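Local coordinates for tryptophan decarboxylase 1 (Oryza sativa subsp. japonica, PDB 6KHO), which catalyses the pyridoxal phosphate-dependent decarboxylation of L-tryptophan to tryptamine and of 5-hydroxy-L-tryptophan to serotonin, at residues A[135-146]-A[382-393]; A[179-190]-A[261-269]. All coordinates share one frame; numbering follows the deposited sequence.

Contact 1 (A[135-146]-A[382-393])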
loop_
_atom_site.group_PDB
_atom_site.type_symbol
_atom_site.label_atom_id
_atom_site.label_comp_id
_atom_site.label_asym_id
_atom_site.label_seq_id
_atom_site.Cartn_x
_atom_site.Cartn_y
_atom_site.Cartn_z
ATOM N N ALA A 135 7.877 2.038 15.500
ATOM C CA ALA A 135 7.021 2.214 14.325
ATOM C C ALA A 135 5.565 1.920 14.651
ATOM O O ALA A 135 4.656 2.629 14.190
ATOM C CB ALA A 135 7.502 1.315 13.181
ATOM N N THR A 136 5.325 0.881 15.445
ATOM C CA THR A 136 3.959 0.525 15.805
ATOM C C THR A 136 3.411 1.451 16.881
ATOM O O THR A 136 2.267 1.906 16.785
ATOM C CB THR A 136 3.926 -0.935 16.256
ATOM O OG1 THR A 136 4.153 -1.778 15.111
ATOM C CG2 THR A 136 2.583 -1.283 16.944
ATOM N N GLU A 137 4.223 1.766 17.894
ATOM C CA GLU A 137 3.739 2.636 18.959
ATOM C C GLU A 137 3.506 4.058 18.466
ATOM O O GLU A 137 2.592 4.726 18.950
ATOM C CB GLU A 137 4.717 2.614 20.137
ATOM C CG GLU A 137 4.828 1.209 20.742
ATOM C CD GLU A 137 5.103 1.186 22.246
ATOM O OE1 GLU A 137 5.071 2.248 22.905
ATOM O OE2 GLU A 137 5.365 0.081 22.760
ATOM N N MET A 138 4.316 4.547 17.525
ATOM C CA MET A 138 4.044 5.876 16.984
ATOM C C MET A 138 2.811 5.874 16.099
ATOM O O MET A 138 2.075 6.866 16.051
ATOM C CB MET A 138 5.236 6.405 16.197
ATOM C CG MET A 138 4.969 7.789 15.587
ATOM S SD MET A 138 6.452 8.813 15.444
ATOM C CE MET A 138 6.513 9.508 17.116
ATOM N N GLU A 139 2.592 4.799 15.348
ATOM C CA GLU A 139 1.355 4.713 14.583
ATOM C C GLU A 139 0.148 4.766 15.510
ATOM O O GLU A 139 -0.826 5.483 15.241
ATOM C CB GLU A 139 1.335 3.439 13.748
ATOM C CG GLU A 139 0.064 3.288 12.920
ATOM C CD GLU A 139 0.255 2.363 11.728
ATOM O OE1 GLU A 139 1.409 2.247 11.226
ATOM O OE2 GLU A 139 -0.744 1.727 11.318
ATOM N N VAL A 140 0.196 4.019 16.614
ATOM C CA VAL A 140 -0.908 4.061 17.573
ATOM C C VAL A 140 -1.064 5.468 18.149
ATOM O O VAL A 140 -2.176 5.979 18.291
ATOM C CB VAL A 140 -0.687 3.011 18.677
ATOM C CG1 VAL A 140 -1.688 3.224 19.806
ATOM C CG2 VAL A 140 -0.825 1.595 18.086
ATOM N N LEU A 141 0.051 6.124 18.473
ATOM C CA LEU A 141 -0.036 7.461 19.053
ATOM C C LEU A 141 -0.597 8.467 18.052
ATOM O O LEU A 141 -1.447 9.292 18.407
ATOM C CB LEU A 141 1.346 7.903 19.551
ATOM C CG LEU A 141 1.484 9.303 20.152
ATOM C CD1 LEU A 141 0.782 9.361 21.482
ATOM C CD2 LEU A 141 2.949 9.641 20.340
ATOM N N ALA A 142 -0.137 8.416 16.797
ATOM C CA ALA A 142 -0.662 9.328 15.781
ATOM C C ALA A 142 -2.156 9.108 15.569
ATOM O O ALA A 142 -2.922 10.069 15.435
ATOM C CB ALA A 142 0.092 9.153 14.454
ATOM N N LEU A 143 -2.590 7.852 15.538
ATOM C CA LEU A 143 -4.018 7.581 15.392
ATOM C C LEU A 143 -4.807 8.160 16.558
ATOM O O LEU A 143 -5.885 8.739 16.370
ATOM C CB LEU A 143 -4.255 6.078 15.288
ATOM C CG LEU A 143 -3.877 5.453 13.947
ATOM C CD1 LEU A 143 -3.669 3.956 14.108
ATOM C CD2 LEU A 143 -4.964 5.777 12.902
ATOM N N ASP A 144 -4.288 7.993 17.770
ATOM C CA ASP A 144 -4.951 8.521 18.956
ATOM C C ASP A 144 -5.031 10.043 18.922
ATOM O O ASP A 144 -6.076 10.622 19.238
ATOM C CB ASP A 144 -4.214 8.046 20.201
ATOM C CG ASP A 144 -5.048 8.188 21.444
ATOM O OD1 ASP A 144 -5.014 9.269 22.072
ATOM O OD2 ASP A 144 -5.762 7.226 21.766
ATOM N N TRP A 145 -3.923 10.711 18.570
ATOM C CA TRP A 145 -3.942 12.166 18.452
ATOM C C TRP A 145 -4.988 12.624 17.446
ATOM O O TRP A 145 -5.729 13.577 17.702
ATOM C CB TRP A 145 -2.571 12.693 18.018
ATOM C CG TRP A 145 -1.508 12.770 19.069
ATOM C CD1 TRP A 145 -1.495 12.177 20.304
ATOM C CD2 TRP A 145 -0.268 13.481 18.950
ATOM N NE1 TRP A 145 -0.317 12.483 20.957
ATOM C CE2 TRP A 145 0.446 13.285 20.147
ATOM C CE3 TRP A 145 0.299 14.271 17.945
ATOM C CZ2 TRP A 145 1.708 13.853 20.363
ATOM C CZ3 TRP A 145 1.543 14.835 18.159
ATOM C CH2 TRP A 145 2.237 14.619 19.360
ATOM N N LEU A 146 -5.019 11.994 16.267
ATOM C CA LEU A 146 -6.004 12.375 15.250
ATOM C C LEU A 146 -7.432 12.117 15.731
ATOM O O LEU A 146 -8.342 12.923 15.480
ATOM C CB LEU A 146 -5.735 11.611 13.949
ATOM C CG LEU A 146 -6.754 11.829 12.818
ATOM C CD1 LEU A 146 -6.833 13.315 12.419
ATOM C CD2 LEU A 146 -6.383 10.963 11.610
ATOM N N ARG A 382 4.922 -3.566 6.043
ATOM C CA ARG A 382 4.326 -2.234 6.024
ATOM C C ARG A 382 5.396 -1.198 6.343
ATOM O O ARG A 382 6.298 -1.463 7.142
ATOM C CB ARG A 382 3.163 -2.119 7.029
ATOM C CG ARG A 382 3.527 -2.488 8.482
ATOM C CD ARG A 382 2.304 -2.961 9.284
ATOM N NE ARG A 382 1.129 -2.146 9.001
ATOM C CZ ARG A 382 0.901 -0.958 9.550
ATOM N NH1 ARG A 382 1.765 -0.460 10.430
ATOM N NH2 ARG A 382 -0.190 -0.275 9.231
ATOM N N ARG A 383 5.274 -0.027 5.709
ATOM C CA ARG A 383 6.097 1.148 5.956
ATOM C C ARG A 383 5.747 1.789 7.297
ATOM O O ARG A 383 4.662 1.604 7.846
ATOM C CB ARG A 383 5.884 2.213 4.869
ATOM C CG ARG A 383 6.553 1.940 3.545
ATOM C CD ARG A 383 6.238 3.069 2.543
ATOM N NE ARG A 383 6.587 4.388 3.072
ATOM C CZ ARG A 383 7.781 4.949 2.965
ATOM N NH1 ARG A 383 8.780 4.316 2.338
ATOM N NH2 ARG A 383 7.977 6.155 3.480
ATOM N N PHE A 384 6.687 2.592 7.793
ATOM C CA PHE A 384 6.514 3.437 8.976
ATOM C C PHE A 384 5.738 4.704 8.585
ATOM O O PHE A 384 6.276 5.810 8.516
ATOM C CB PHE A 384 7.897 3.750 9.542
ATOM C CG PHE A 384 7.901 4.456 10.879
ATOM C CD1 PHE A 384 6.723 4.769 11.548
ATOM C CD2 PHE A 384 9.111 4.816 11.453
ATOM C CE1 PHE A 384 6.757 5.420 12.769
ATOM C CE2 PHE A 384 9.156 5.468 12.672
ATOM C CZ PHE A 384 7.981 5.776 13.327
ATOM N N ARG A 385 4.437 4.523 8.308
ATOM C CA ARG A 385 3.587 5.649 7.910
ATOM C C ARG A 385 3.213 6.547 9.070
ATOM O O ARG A 385 2.827 7.697 8.844
ATOM C CB ARG A 385 2.279 5.176 7.270
ATOM C CG ARG A 385 2.448 4.324 6.046
ATOM C CD ARG A 385 1.176 4.288 5.170
ATOM N NE ARG A 385 1.658 4.053 3.824
ATOM C CZ ARG A 385 1.774 2.851 3.280
ATOM N NH1 ARG A 385 1.338 1.784 3.950
ATOM N NH2 ARG A 385 2.303 2.729 2.057
ATOM N N GLY A 386 3.287 6.042 10.299
ATOM C CA GLY A 386 2.946 6.871 11.441
ATOM C C GLY A 386 3.835 8.089 11.573
ATOM O O GLY A 386 3.401 9.115 12.096
ATOM N N LEU A 387 5.073 8.007 11.074
ATOM C CA LEU A 387 6.036 9.075 11.309
ATOM C C LEU A 387 5.582 10.382 10.664
ATOM O O LEU A 387 5.579 11.436 11.316
ATOM C CB LEU A 387 7.418 8.655 10.798
ATOM C CG LEU A 387 8.559 9.627 11.114
ATOM C CD1 LEU A 387 8.706 9.813 12.621
ATOM C CD2 LEU A 387 9.870 9.132 10.519
ATOM N N LYS A 388 5.192 10.342 9.385
ATOM C CA LYS A 388 4.832 11.593 8.721
ATOM C C LYS A 388 3.565 12.190 9.318
ATOM O O LYS A 388 3.455 13.415 9.444
ATOM C CB LYS A 388 4.674 11.387 7.212
ATOM C CG LYS A 388 3.531 10.468 6.798
ATOM C CD LYS A 388 3.513 10.303 5.283
ATOM C CE LYS A 388 2.703 9.079 4.869
ATOM N NZ LYS A 388 2.703 8.915 3.378
ATOM N N LEU A 389 2.604 11.343 9.708
ATOM C CA LEU A 389 1.377 11.865 10.308
ATOM C C LEU A 389 1.658 12.523 11.661
ATOM O O LEU A 389 1.135 13.607 11.953
ATOM C CB LEU A 389 0.349 10.743 10.457
ATOM C CG LEU A 389 -1.027 11.206 10.926
ATOM C CD1 LEU A 389 -1.523 12.396 10.098
ATOM C CD2 LEU A 389 -2.037 10.035 10.906
ATOM N N TRP A 390 2.490 11.888 12.491
ATOM C CA TRP A 390 2.889 12.508 13.758
ATOM C C TRP A 390 3.665 13.804 13.519
ATOM O O TRP A 390 3.440 14.809 14.201
ATOM C CB TRP A 390 3.720 11.521 14.580
ATOM C CG TRP A 390 4.432 12.152 15.743
ATOM C CD1 TRP A 390 3.883 12.537 16.934
ATOM C CD2 TRP A 390 5.828 12.488 15.815
ATOM N NE1 TRP A 390 4.850 13.099 17.740
ATOM C CE2 TRP A 390 6.051 13.084 17.077
ATOM C CE3 TRP A 390 6.905 12.361 14.927
ATOM C CZ2 TRP A 390 7.313 13.525 17.488
ATOM C CZ3 TRP A 390 8.171 12.792 15.341
ATOM C CH2 TRP A 390 8.357 13.373 16.613
ATOM N N MET A 391 4.564 13.811 12.536
ATOM C CA MET A 391 5.363 15.013 12.293
ATOM C C MET A 391 4.495 16.196 11.875
ATOM O O MET A 391 4.787 17.346 12.228
ATOM C CB MET A 391 6.411 14.728 11.233
ATOM C CG MET A 391 7.617 13.998 11.781
ATOM S SD MET A 391 9.038 14.262 10.707
ATOM C CE MET A 391 10.307 13.466 11.687
ATOM N N VAL A 392 3.440 15.938 11.105
ATOM C CA VAL A 392 2.532 17.010 10.702
ATOM C C VAL A 392 1.839 17.602 11.928
ATOM O O VAL A 392 1.815 18.826 12.119
ATOM C CB VAL A 392 1.513 16.485 9.669
ATOM C CG1 VAL A 392 0.323 17.435 9.554
ATOM C CG2 VAL A 392 2.192 16.294 8.319
ATOM N N MET A 393 1.262 16.743 12.773
ATOM C CA MET A 393 0.571 17.229 13.965
ATOM C C MET A 393 1.542 17.848 14.966
ATOM O O MET A 393 1.242 18.891 15.562
ATOM C CB MET A 393 -0.213 16.093 14.632
ATOM C CG MET A 393 -1.522 15.727 13.928
ATOM S SD MET A 393 -2.406 14.332 14.685
ATOM C CE MET A 393 -1.235 12.984 14.448
HETATM O O HOH W 1 3.740 3.275 11.304
HETATM O O HOH W 2 3.997 -1.267 12.157
HETATM O O HOH W 3 1.995 2.094 8.412
#
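Ala142 is a small knob seated in a hollow of helix 386-393 formed by Gly386, Leu389, Trp390 and Met393. One turn back the two backbones come together, with Glu139 CA 4.1 Å from Gly386 CA, because Gly386 puts no side chain in between. The axes cross at 44°. Beside this close point Met138 is the larger bump: its chain bends at chi2 and chi3, placing the methyl CE over one face of the Trp390 indole, a CH-pi contact, 3.3 Å from Trp390 CD2, while SD touches Leu387 CD1 and makes an oblique Met-aromatic contact with the same indole. The pyrrole edge (NE1, CD1) of Trp390 meets Trp145, whose CH2 lies 3.4 Å from Trp390 NE1, the ring planes being oblique at 48°. Met393 folds back at chi3, its CE reaching Ala142 O and its SD Trp145 CB. Phe384 is roofed by Ala135 CA and floored by Leu387 CB, three residues on, over the opposite face. Arg382 grips the Glu139 carboxylate in a bidentate, end-on salt bridge, NH1 to OE1 at 2.8 Å and NH2 to OE2 at 2.9 Å; as Arg382 directly follows Gly381, which binds pyridoxal phosphate, this joins the end of that loop to helix 133-149. A water donates to Ala135 O and accepts from Gly386 N. Glu139 OE2 also takes the Ile171 N-H of strand 168-172; Leu146 and Leu389 lean on strand 339-343, helix 110-122 packs against Leu387, and the second subunit touches Trp145 and Trp390.

Contact 2 (A[179-190]-A[261-269])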
loop_
_atom_site.group_PDB
_atom_site.type_symbol
_atom_site.label_atom_id
_atom_site.label_comp_id
_atom_site.label_asym_id
_atom_site.label_seq_id
_atom_site.Cartn_x
_atom_site.Cartn_y
_atom_site.Cartn_z
ATOM N N MET A 179 -12.235 -0.372 3.314
ATOM C CA MET A 179 -13.520 -0.971 2.991
ATOM C C MET A 179 -13.406 -2.482 2.924
ATOM O O MET A 179 -14.274 -3.199 3.434
ATOM C CB MET A 179 -14.037 -0.422 1.663
ATOM C CG MET A 179 -14.576 0.977 1.766
ATOM S SD MET A 179 -14.797 1.709 0.135
ATOM C CE MET A 179 -15.583 3.256 0.583
ATOM N N LEU A 180 -12.343 -2.982 2.302
ATOM C CA LEU A 180 -12.222 -4.423 2.087
ATOM C C LEU A 180 -12.115 -5.172 3.415
ATOM O O LEU A 180 -12.764 -6.206 3.612
ATOM C CB LEU A 180 -11.012 -4.725 1.207
ATOM C CG LEU A 180 -10.612 -6.196 1.029
ATOM C CD1 LEU A 180 -11.783 -7.034 0.485
ATOM C CD2 LEU A 180 -9.429 -6.320 0.096
ATOM N N VAL A 181 -11.291 -4.671 4.336
ATOM C CA VAL A 181 -11.086 -5.446 5.555
ATOM C C VAL A 181 -12.336 -5.395 6.437
ATOM O O VAL A 181 -12.663 -6.381 7.106
ATOM C CB VAL A 181 -9.813 -4.987 6.301
ATOM C CG1 VAL A 181 -8.562 -5.150 5.414
ATOM C CG2 VAL A 181 -9.922 -3.549 6.824
ATOM N N THR A 182 -13.065 -4.277 6.451
ATOM C CA THR A 182 -14.293 -4.258 7.244
ATOM C C THR A 182 -15.404 -5.062 6.577
ATOM O O THR A 182 -16.229 -5.664 7.274
ATOM C CB THR A 182 -14.773 -2.828 7.515
ATOM O OG1 THR A 182 -14.973 -2.112 6.282
ATOM C CG2 THR A 182 -13.772 -2.088 8.403
ATOM N N LEU A 183 -15.454 -5.074 5.240
ATOM C CA LEU A 183 -16.391 -5.957 4.549
ATOM C C LEU A 183 -16.104 -7.416 4.867
ATOM O O LEU A 183 -17.033 -8.220 5.014
ATOM C CB LEU A 183 -16.329 -5.743 3.037
ATOM C CG LEU A 183 -17.102 -4.567 2.468
ATOM C CD1 LEU A 183 -16.503 -4.181 1.115
ATOM C CD2 LEU A 183 -18.572 -4.966 2.327
ATOM N N VAL A 184 -14.825 -7.781 4.957
ATOM C CA VAL A 184 -14.481 -9.166 5.248
ATOM C C VAL A 184 -14.896 -9.524 6.671
ATOM O O VAL A 184 -15.451 -10.599 6.914
ATOM C CB VAL A 184 -12.985 -9.413 5.005
ATOM C CG1 VAL A 184 -12.536 -10.697 5.702
ATOM C CG2 VAL A 184 -12.723 -9.515 3.500
ATOM N N ALA A 185 -14.680 -8.615 7.621
ATOM C CA ALA A 185 -15.115 -8.883 8.991
ATOM C C ALA A 185 -16.635 -9.030 9.067
ATOM O O ALA A 185 -17.152 -9.958 9.703
ATOM C CB ALA A 185 -14.617 -7.778 9.921
ATOM N N ALA A 186 -17.371 -8.132 8.406
ATOM C CA ALA A 186 -18.831 -8.220 8.422
ATOM C C ALA A 186 -19.305 -9.494 7.737
ATOM O O ALA A 186 -20.204 -10.182 8.238
ATOM C CB ALA A 186 -19.449 -6.990 7.756
ATOM N N ARG A 187 -18.704 -9.817 6.585
ATOM C CA ARG A 187 -19.017 -11.049 5.869
ATOM C C ARG A 187 -18.838 -12.276 6.755
ATOM O O ARG A 187 -19.726 -13.137 6.840
ATOM C CB ARG A 187 -18.132 -11.164 4.625
ATOM C CG ARG A 187 -18.386 -12.421 3.770
ATOM C CD ARG A 187 -17.212 -12.704 2.814
ATOM N NE ARG A 187 -16.036 -13.202 3.535
ATOM C CZ ARG A 187 -14.815 -13.329 3.015
ATOM N NH1 ARG A 187 -14.575 -12.985 1.749
ATOM N NH2 ARG A 187 -13.827 -13.792 3.773
ATOM N N ASP A 188 -17.689 -12.376 7.421
ATOM C CA ASP A 188 -17.406 -13.584 8.188
ATOM C C ASP A 188 -18.388 -13.734 9.346
ATOM O O ASP A 188 -18.836 -14.848 9.646
ATOM C CB ASP A 188 -15.951 -13.569 8.670
ATOM C CG ASP A 188 -14.953 -13.781 7.512
ATOM O OD1 ASP A 188 -15.417 -14.125 6.392
ATOM O OD2 ASP A 188 -13.718 -13.615 7.714
ATOM N N ALA A 189 -18.765 -12.617 9.976
ATOM C CA ALA A 189 -19.717 -12.667 11.077
ATOM C C ALA A 189 -21.103 -13.065 10.586
ATOM O O ALA A 189 -21.798 -13.851 11.243
ATOM C CB ALA A 189 -19.761 -11.315 11.789
ATOM N N ALA A 190 -21.519 -12.540 9.429
ATOM C CA ALA A 190 -22.836 -12.864 8.889
ATOM C C ALA A 190 -22.931 -14.340 8.512
ATOM O O ALA A 190 -23.926 -15.009 8.825
ATOM C CB ALA A 190 -23.142 -11.972 7.680
ATOM N N LEU A 261 -32.711 -13.042 2.298
ATOM C CA LEU A 261 -31.318 -12.608 2.234
ATOM C C LEU A 261 -30.865 -12.083 3.595
ATOM O O LEU A 261 -31.682 -11.752 4.457
ATOM C CB LEU A 261 -31.138 -11.521 1.177
ATOM C CG LEU A 261 -31.559 -11.905 -0.242
ATOM C CD1 LEU A 261 -31.446 -10.708 -1.174
ATOM C CD2 LEU A 261 -30.712 -13.072 -0.737
ATOM N N VAL A 262 -29.547 -11.984 3.773
ATOM C CA VAL A 262 -28.972 -11.505 5.029
ATOM C C VAL A 262 -28.332 -10.136 4.823
ATOM O O VAL A 262 -27.232 -10.053 4.245
ATOM C CB VAL A 262 -27.935 -12.496 5.577
ATOM C CG1 VAL A 262 -27.396 -12.014 6.915
ATOM C CG2 VAL A 262 -28.524 -13.905 5.674
ATOM N N PRO A 263 -28.972 -9.050 5.263
ATOM C CA PRO A 263 -28.331 -7.732 5.180
ATOM C C PRO A 263 -27.102 -7.701 6.071
ATOM O O PRO A 263 -27.171 -8.006 7.263
ATOM C CB PRO A 263 -29.415 -6.768 5.675
ATOM C CG PRO A 263 -30.698 -7.543 5.544
ATOM C CD PRO A 263 -30.340 -8.963 5.804
ATOM N N THR A 264 -25.974 -7.321 5.477
ATOM C CA THR A 264 -24.671 -7.598 6.061
ATOM C C THR A 264 -23.857 -6.351 6.379
ATOM O O THR A 264 -23.149 -6.342 7.390
ATOM C CB THR A 264 -23.876 -8.525 5.121
ATOM O OG1 THR A 264 -24.511 -9.816 5.074
ATOM C CG2 THR A 264 -22.420 -8.691 5.573
ATOM N N TYR A 265 -23.986 -5.281 5.594
ATOM C CA TYR A 265 -23.031 -4.177 5.640
ATOM C C TYR A 265 -23.634 -2.985 4.914
ATOM O O TYR A 265 -24.211 -3.143 3.834
ATOM C CB TYR A 265 -21.711 -4.611 4.993
ATOM C CG TYR A 265 -20.534 -3.633 5.004
ATOM C CD1 TYR A 265 -20.536 -2.478 4.235
ATOM C CD2 TYR A 265 -19.383 -3.936 5.730
ATOM C CE1 TYR A 265 -19.415 -1.618 4.228
ATOM C CE2 TYR A 265 -18.264 -3.094 5.727
ATOM C CZ TYR A 265 -18.288 -1.941 4.982
ATOM O OH TYR A 265 -17.154 -1.140 4.962
ATOM N N VAL A 266 -23.515 -1.806 5.520
ATOM C CA VAL A 266 -23.946 -0.546 4.918
ATOM C C VAL A 266 -22.763 0.423 4.911
ATOM O O VAL A 266 -22.087 0.587 5.929
ATOM C CB VAL A 266 -25.130 0.079 5.687
ATOM C CG1 VAL A 266 -25.553 1.379 5.043
ATOM C CG2 VAL A 266 -26.333 -0.895 5.785
ATOM N N CYS A 267 -22.531 1.091 3.779
ATOM C CA CYS A 267 -21.541 2.164 3.701
ATOM C C CYS A 267 -22.251 3.509 3.647
ATOM O O CYS A 267 -23.038 3.761 2.732
ATOM C CB CYS A 267 -20.630 2.004 2.482
ATOM S SG CYS A 267 -19.222 3.191 2.472
ATOM N N ALA A 268 -21.985 4.364 4.626
ATOM C CA ALA A 268 -22.439 5.749 4.617
ATOM C C ALA A 268 -21.256 6.649 4.297
ATOM O O ALA A 268 -20.149 6.421 4.796
ATOM C CB ALA A 268 -23.036 6.147 5.967
ATOM N N THR A 269 -21.474 7.665 3.464
ATOM C CA THR A 269 -20.399 8.564 3.055
ATOM C C THR A 269 -20.655 9.970 3.576
ATOM O O THR A 269 -21.747 10.522 3.382
ATOM C CB THR A 269 -20.245 8.598 1.528
ATOM O OG1 THR A 269 -19.944 7.286 1.050
ATOM C CG2 THR A 269 -19.087 9.548 1.116
HETATM O O HOH W 4 -22.420 -8.300 9.559
#
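Tyr265 lies between strand and helix with its ring under Leu183, whose CD2 stands 3.5 Å from the ring centroid and almost on the normal, a CH-pi contact over the face. With CG anti to the backbone N (chi1 -177°), the ring runs out along the helix instead of into it, and Ala186 CB meets its edge 3.7 Å from CD2. At the far end the phenol OH donates a 2.7 Å hydrogen bond to Thr182 OG1, which holds the phenol end in place; the threonine hydroxyl is in turn hydrogen-bonded to Ala178 O of its own helix, so the bond ties the ring to helix backbone through one side chain. Thr264 is the second large contributor. It faces the helix just as the adjacent Tyr265 does, a local break in the strand's alternation, where the Thr264 backbone departs from extended form (psi -33°). Its CG2 touches Ala186 O at 3.8 Å, and its OG1, 3.6 Å from Ala190 CB, donates a hydrogen bond to Val262 O. Ala190 completes the trio, its methyl touching both Thr264 and Val262 CG1. A water further joins Ala186 O to Thr264 O. Helix and strand run nearly antiparallel, at 162°, as in the layered domain of fold type I pyridoxal phosphate enzymes: strand 262-269 lies between strands 294-298 and 205-210, the rings of Tyr265 and Trp294 meet with nearly parallel planes, and helix 215-223 packs against Leu183, Met179 and Cys267.

Both contacts are buried and both reach the second subunit, but they join different elements: contact 1 packs helix on helix, contact 2 a helix on the central seven-stranded sheet. Contact 1 buries about twice the surface, 770 against 388 Å², and adds a charged, watered end near the cofactor, the side chain of Arg382 lying about 8 Å from pyridoxal phosphate. Contact 2 has no ion pair across it; one hydroxyl bond and one bridging water accompany small side chains and a single large ring, and it nears the cofactor through the side chain of Met179, about 5 Å away. Their centres are 27 Å apart, and the segments of contact 2 lie between those of contact 1 in the sequence.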